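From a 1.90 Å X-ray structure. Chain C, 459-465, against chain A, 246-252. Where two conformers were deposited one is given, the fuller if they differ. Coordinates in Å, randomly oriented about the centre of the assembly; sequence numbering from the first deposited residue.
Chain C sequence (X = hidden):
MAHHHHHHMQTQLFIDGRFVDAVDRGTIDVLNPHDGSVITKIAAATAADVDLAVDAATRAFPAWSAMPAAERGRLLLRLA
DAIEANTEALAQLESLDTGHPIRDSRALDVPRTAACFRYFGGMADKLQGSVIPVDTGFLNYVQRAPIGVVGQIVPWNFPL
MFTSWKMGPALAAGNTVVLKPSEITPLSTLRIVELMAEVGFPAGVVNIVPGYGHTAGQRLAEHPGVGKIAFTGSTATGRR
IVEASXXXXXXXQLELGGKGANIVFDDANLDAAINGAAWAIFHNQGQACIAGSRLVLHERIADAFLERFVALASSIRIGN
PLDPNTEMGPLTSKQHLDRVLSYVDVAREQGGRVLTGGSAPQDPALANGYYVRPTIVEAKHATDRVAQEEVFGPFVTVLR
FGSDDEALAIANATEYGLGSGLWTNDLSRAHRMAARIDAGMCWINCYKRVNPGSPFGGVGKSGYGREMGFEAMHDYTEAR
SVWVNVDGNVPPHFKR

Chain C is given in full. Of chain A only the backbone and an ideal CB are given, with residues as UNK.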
ATOM      1  N   VAL C 459      19.584 -11.651  -4.657  1.00  9.80           N
ATOM      2  CA  VAL C 459      19.590 -12.277  -3.327  1.00  9.99           C
ATOM      3  C   VAL C 459      20.970 -12.848  -3.016  1.00 10.15           C
ATOM      4  O   VAL C 459      21.826 -12.938  -3.909  1.00 10.02           O
ATOM      5  CB  VAL C 459      18.520 -13.365  -3.223  1.00 10.09           C
ATOM      6  CG1 VAL C 459      17.171 -12.737  -3.533  1.00 10.06           C
ATOM      7  CG2 VAL C 459      18.821 -14.540  -4.170  1.00 10.45           C
ATOM      8  N   GLY C 460      21.200 -13.202  -1.750  1.00 10.28           N
ATOM      9  CA  GLY C 460      22.478 -13.792  -1.344  1.00 10.74           C
ATOM     10  C   GLY C 460      23.659 -12.907  -1.684  1.00 10.80           C
ATOM     11  O   GLY C 460      23.609 -11.676  -1.516  1.00 10.99           O
ATOM     12  N   LYS C 461      24.706 -13.519  -2.202  1.00 11.10           N
ATOM     13  CA  LYS C 461      25.911 -12.800  -2.604  1.00 11.34           C
ATOM     14  C   LYS C 461      25.724 -11.903  -3.834  1.00 10.45           C
ATOM     15  O   LYS C 461      26.638 -11.179  -4.177  1.00 10.24           O
ATOM     16  CB  LYS C 461      27.070 -13.777  -2.822  1.00 12.39           C
ATOM     17  CG  LYS C 461      27.483 -14.482  -1.543  1.00 13.64           C
ATOM     18  CD  LYS C 461      28.666 -15.380  -1.804  1.00 15.26           C
ATOM     19  CE  LYS C 461      29.070 -16.154  -0.572  1.00 16.69           C
ATOM     20  NZ  LYS C 461      29.816 -17.369  -1.016  1.00 17.86           N
ATOM     21  N   SER C 462      24.544 -11.921  -4.471  1.00  9.59           N
ATOM     22  CA  SER C 462      24.280 -10.950  -5.551  1.00  9.34           C
ATOM     23  C   SER C 462      23.834  -9.581  -4.996  1.00  9.21           C
ATOM     24  O   SER C 462      23.662  -8.608  -5.762  1.00  9.21           O
ATOM     25  CB  SER C 462      23.292 -11.516  -6.583  1.00  9.03           C
ATOM     26  OG  SER C 462      23.923 -12.570  -7.333  1.00  8.98           O
ATOM     27  N   GLY C 463      23.667  -9.513  -3.676  1.00  9.07           N
ATOM     28  CA  GLY C 463      23.511  -8.255  -2.982  1.00  9.12           C
ATOM     29  C   GLY C 463      22.139  -8.072  -2.387  1.00  8.87           C
ATOM     30  O   GLY C 463      21.437  -9.030  -2.143  1.00  8.67           O
ATOM     31  N   TYR C 464      21.804  -6.817  -2.103  1.00  8.78           N
ATOM     32  CA  TYR C 464      20.538  -6.468  -1.486  1.00  8.65           C
ATOM     33  C   TYR C 464      20.132  -5.037  -1.795  1.00  8.70           C
ATOM     34  O   TYR C 464      20.966  -4.206  -2.169  1.00  8.83           O
ATOM     35  CB  TYR C 464      20.596  -6.670   0.037  1.00  8.67           C
ATOM     36  CG  TYR C 464      21.812  -6.117   0.805  1.00  8.78           C
ATOM     37  CD1 TYR C 464      21.883  -4.787   1.166  1.00  8.73           C
ATOM     38  CD2 TYR C 464      22.818  -6.971   1.267  1.00  8.95           C
ATOM     39  CE1 TYR C 464      22.943  -4.296   1.919  1.00  8.94           C
ATOM     40  CE2 TYR C 464      23.881  -6.506   2.030  1.00  9.12           C
ATOM     41  CZ  TYR C 464      23.947  -5.158   2.367  1.00  9.09           C
ATOM     42  OH  TYR C 464      24.990  -4.692   3.139  1.00  9.09           O
ATOM     43  N   GLY C 465      18.857  -4.753  -1.577  1.00  8.70           N
ATOM     44  CA  GLY C 465      18.240  -3.518  -2.043  1.00  8.89           C
ATOM     45  C   GLY C 465      17.690  -3.727  -3.444  1.00  8.93           C
ATOM     46  O   GLY C 465      18.022  -4.706  -4.118  1.00  8.99           O
TER
ATOM     47  N   UNK A 246      30.281  -8.944   5.773  1.00 12.80           N
ATOM     48  CA  UNK A 246      30.954  -8.977   4.473  1.00 13.46           C
ATOM     49  C   UNK A 246      31.142 -10.330   3.859  1.00 12.99           C
ATOM     50  O   UNK A 246      31.264 -10.445   2.635  1.00 12.83           O
ATOM     51  CB  UNK A 246      32.331  -8.323   4.601  1.00 13.46           C
ATOM     52  N   UNK A 247      31.298 -11.343   4.714  1.00 12.41           N
ATOM     53  CA  UNK A 247      31.630 -12.672   4.231  1.00 11.99           C
ATOM     54  C   UNK A 247      30.681 -13.147   3.167  1.00 11.42           C
ATOM     55  O   UNK A 247      31.102 -13.500   2.053  1.00 11.52           O
ATOM     56  CB  UNK A 247      31.642 -13.670   5.390  1.00 11.99           C
ATOM     57  N   UNK A 248      29.397 -13.166   3.511  1.00 10.46           N
ATOM     58  CA  UNK A 248      28.387 -13.549   2.574  1.00 10.01           C
ATOM     59  C   UNK A 248      27.420 -12.445   2.154  1.00  9.45           C
ATOM     60  O   UNK A 248      26.414 -12.745   1.552  1.00  9.20           O
ATOM     61  CB  UNK A 248      27.593 -14.713   3.170  1.00 10.01           C
ATOM     62  N   UNK A 249      27.750 -11.204   2.496  0.50  9.35           N
ATOM     63  CA  UNK A 249      26.916 -10.044   2.227  0.50  9.18           C
ATOM     64  C   UNK A 249      25.478 -10.221   2.697  0.50  8.95           C
ATOM     65  O   UNK A 249      24.541  -9.806   2.026  0.50  8.77           O
ATOM     66  CB  UNK A 249      26.930  -9.736   0.728  0.50  9.18           C
ATOM     67  N   UNK A 250      25.316 -10.840   3.869  1.00  8.95           N
ATOM     68  CA  UNK A 250      24.024 -10.931   4.501  1.00  8.69           C
ATOM     69  C   UNK A 250      23.463  -9.538   4.755  1.00  8.70           C
ATOM     70  O   UNK A 250      24.201  -8.571   4.955  1.00  8.45           O
ATOM     71  CB  UNK A 250      24.120 -11.724   5.806  1.00  8.69           C
ATOM     72  N   UNK A 251      22.139  -9.443   4.742  1.00  8.87           N
ATOM     73  CA  UNK A 251      21.498  -8.203   5.090  1.00  9.02           C
ATOM     74  C   UNK A 251      21.749  -7.928   6.575  1.00  8.89           C
ATOM     75  O   UNK A 251      22.035  -8.854   7.343  1.00  8.68           O
ATOM     76  CB  UNK A 251      20.002  -8.252   4.773  1.00  9.02           C
ATOM     77  N   UNK A 252      21.660  -6.654   6.940  1.00  8.90           N
ATOM     78  CA  UNK A 252      21.979  -6.177   8.277  1.00  9.20           C
ATOM     79  C   UNK A 252      20.892  -5.207   8.786  1.00  9.53           C
ATOM     80  O   UNK A 252      20.405  -4.337   8.048  1.00  8.95           O
ATOM     81  CB  UNK A 252      23.349  -5.496   8.279  1.00  9.20           C
TER

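Position 246 lies at the start of the chain A stretch. Its CA-to-CB bond points away from chain C, and nothing of the chain C stretch comes within 5.5 Å of the ideal CB. Chain C sets no demand here, and many side chains would suit. The deposited residue is A:Gln246, which makes no contact with the chain C stretch.

Position 247 also directs its CB away, with room around it. Its phi and psi of -53° and -57° are open to any ordinary residue. The backbone does meet chain C: C:Lys461 CE lies 4.3 Å from the carbonyl O of 247. Glycine is allowed but not required. The residue is A:Gly247.

Position 248 points its CB sideways, 4.3 Å from C:Lys461 CE. The lysine side chain is extended and passes alongside, so chain C offers mainly aliphatic surface at this point. A small or medium side chain would suit, polar or not, particularly one that turns away beyond CB. The residue is A:Asn248. Its CB is 4.2 Å from C:Lys461 CE, and its carbonyl O is 3.7 Å from C:Lys461 CG. The end of the side chain leads away from chain C. There A:Asn248 OD1 accepts a hydrogen bond from the backbone N of position 250, at 3.1 Å, which braces the turn.

Position 249 faces chain C directly. The ideal CB is 4.5 Å from C:Gly460 O, 4.6 Å from C:Lys461 CA and 4.6 Å from C:Tyr464 CE2. Phi and psi are 51° and 40°, a left-handed conformation that favours glycine or asparagine. The surroundings, largely backbone and a ring edge, would also accept an aliphatic side chain. The residue is A:Leu249, which takes the positive phi with a branched aliphatic side chain. Its CD1 approaches C:Lys461 O to 4.4 Å. Its carbonyl O lies at the edge of the C:Tyr464 ring, 3.4 Å from CE2. Water 1 donates to A:Leu249 O (2.7 Å from the water O) and to C:Gly460 O (2.8 Å), joining two carbonyls that cannot bond to each other.

Position 250 turns its CB away, so chain C barely constrains the side chain, and a long polar one could serve its own chain. The residue is A:Lys250, whose NZ donates to A:Asn248 OD1 at 2.9 Å. Its carbonyl O is 3.6 Å from C:Tyr464 CE2. Water 2 links A:Lys250 O to C:Tyr464 OH, with the water O 2.8 Å from each.

Position 251 begins a strand. Its CA lies over one face of the C:Tyr464 ring, and its CB points sideways, 4.7 Å from C:Tyr464 CD2. A side chain with a methylene or methyl to pack here would suit. The residue is A:Arg251. Its CG packs 3.6 Å from C:Tyr464 CB, while its guanidinium is bonded elsewhere in the structure.

Position 252 points its CB sideways, 5.5 Å from C:Tyr464 OH. Its extended backbone suits a beta-branched residue, among others. The residue is A:Val252, which stays clear of chain C.

Chain A (246-252) QGNLKRV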
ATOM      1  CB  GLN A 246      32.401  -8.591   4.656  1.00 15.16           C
ATOM      2  CG  GLN A 246      32.711  -7.167   4.763  1.00 16.31           C
ATOM      3  CD  GLN A 246      34.221  -7.065   4.895  1.00 17.46           C
ATOM      4  OE1 GLN A 246      34.977  -7.427   3.981  1.00 18.17           O
ATOM      5  NE2 GLN A 246      34.657  -6.609   6.022  1.00 18.29           N
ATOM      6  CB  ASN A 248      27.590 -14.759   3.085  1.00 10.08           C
ATOM      7  CG  ASN A 248      26.619 -14.402   4.182  1.00  9.93           C
ATOM      8  OD1 ASN A 248      26.757 -13.386   4.859  1.00  9.81           O
ATOM      9  ND2 ASN A 248      25.634 -15.267   4.381  1.00 10.02           N
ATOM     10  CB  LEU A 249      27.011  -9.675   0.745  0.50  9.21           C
ATOM     11  CG  LEU A 249      28.497  -9.346   0.534  0.50  9.46           C
ATOM     12  CD1 LEU A 249      29.034  -9.731  -0.815  0.50  9.62           C
ATOM     13  CD2 LEU A 249      28.788  -7.890   0.857  0.50  9.45           C
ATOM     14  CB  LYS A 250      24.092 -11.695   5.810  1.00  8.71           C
ATOM     15  CG  LYS A 250      25.091 -11.163   6.835  1.00  8.85           C
ATOM     16  CD  LYS A 250      25.000 -11.821   8.195  1.00  8.95           C
ATOM     17  CE  LYS A 250      25.197 -13.335   8.204  1.00  9.16           C
ATOM     18  NZ  LYS A 250      26.527 -13.783   7.688  1.00  9.37           N
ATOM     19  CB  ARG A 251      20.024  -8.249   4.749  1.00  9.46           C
ATOM     20  CG  ARG A 251      19.844  -8.209   3.242  1.00 10.27           C
ATOM     21  CD  ARG A 251      18.503  -8.728   2.791  1.00 10.79           C
ATOM     22  NE  ARG A 251      17.462  -7.837   3.271  1.00 11.86           N
ATOM     23  CZ  ARG A 251      16.184  -7.898   2.903  1.00 12.77           C
ATOM     24  NH1 ARG A 251      15.779  -8.796   2.027  1.00 12.85           N
ATOM     25  NH2 ARG A 251      15.315  -7.024   3.396  1.00 13.66           N
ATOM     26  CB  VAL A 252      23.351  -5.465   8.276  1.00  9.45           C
ATOM     27  CG1 VAL A 252      23.685  -4.891   9.651  1.00  9.58           C
ATOM     28  CG2 VAL A 252      24.451  -6.418   7.832  1.00  9.54           C
TER
HETATM   29  O   HOH W   1      22.358 -10.827   0.811  1.00 12.81           O
HETATM   30  O   HOH W   2      26.330  -6.859   4.284  1.00 10.01           O
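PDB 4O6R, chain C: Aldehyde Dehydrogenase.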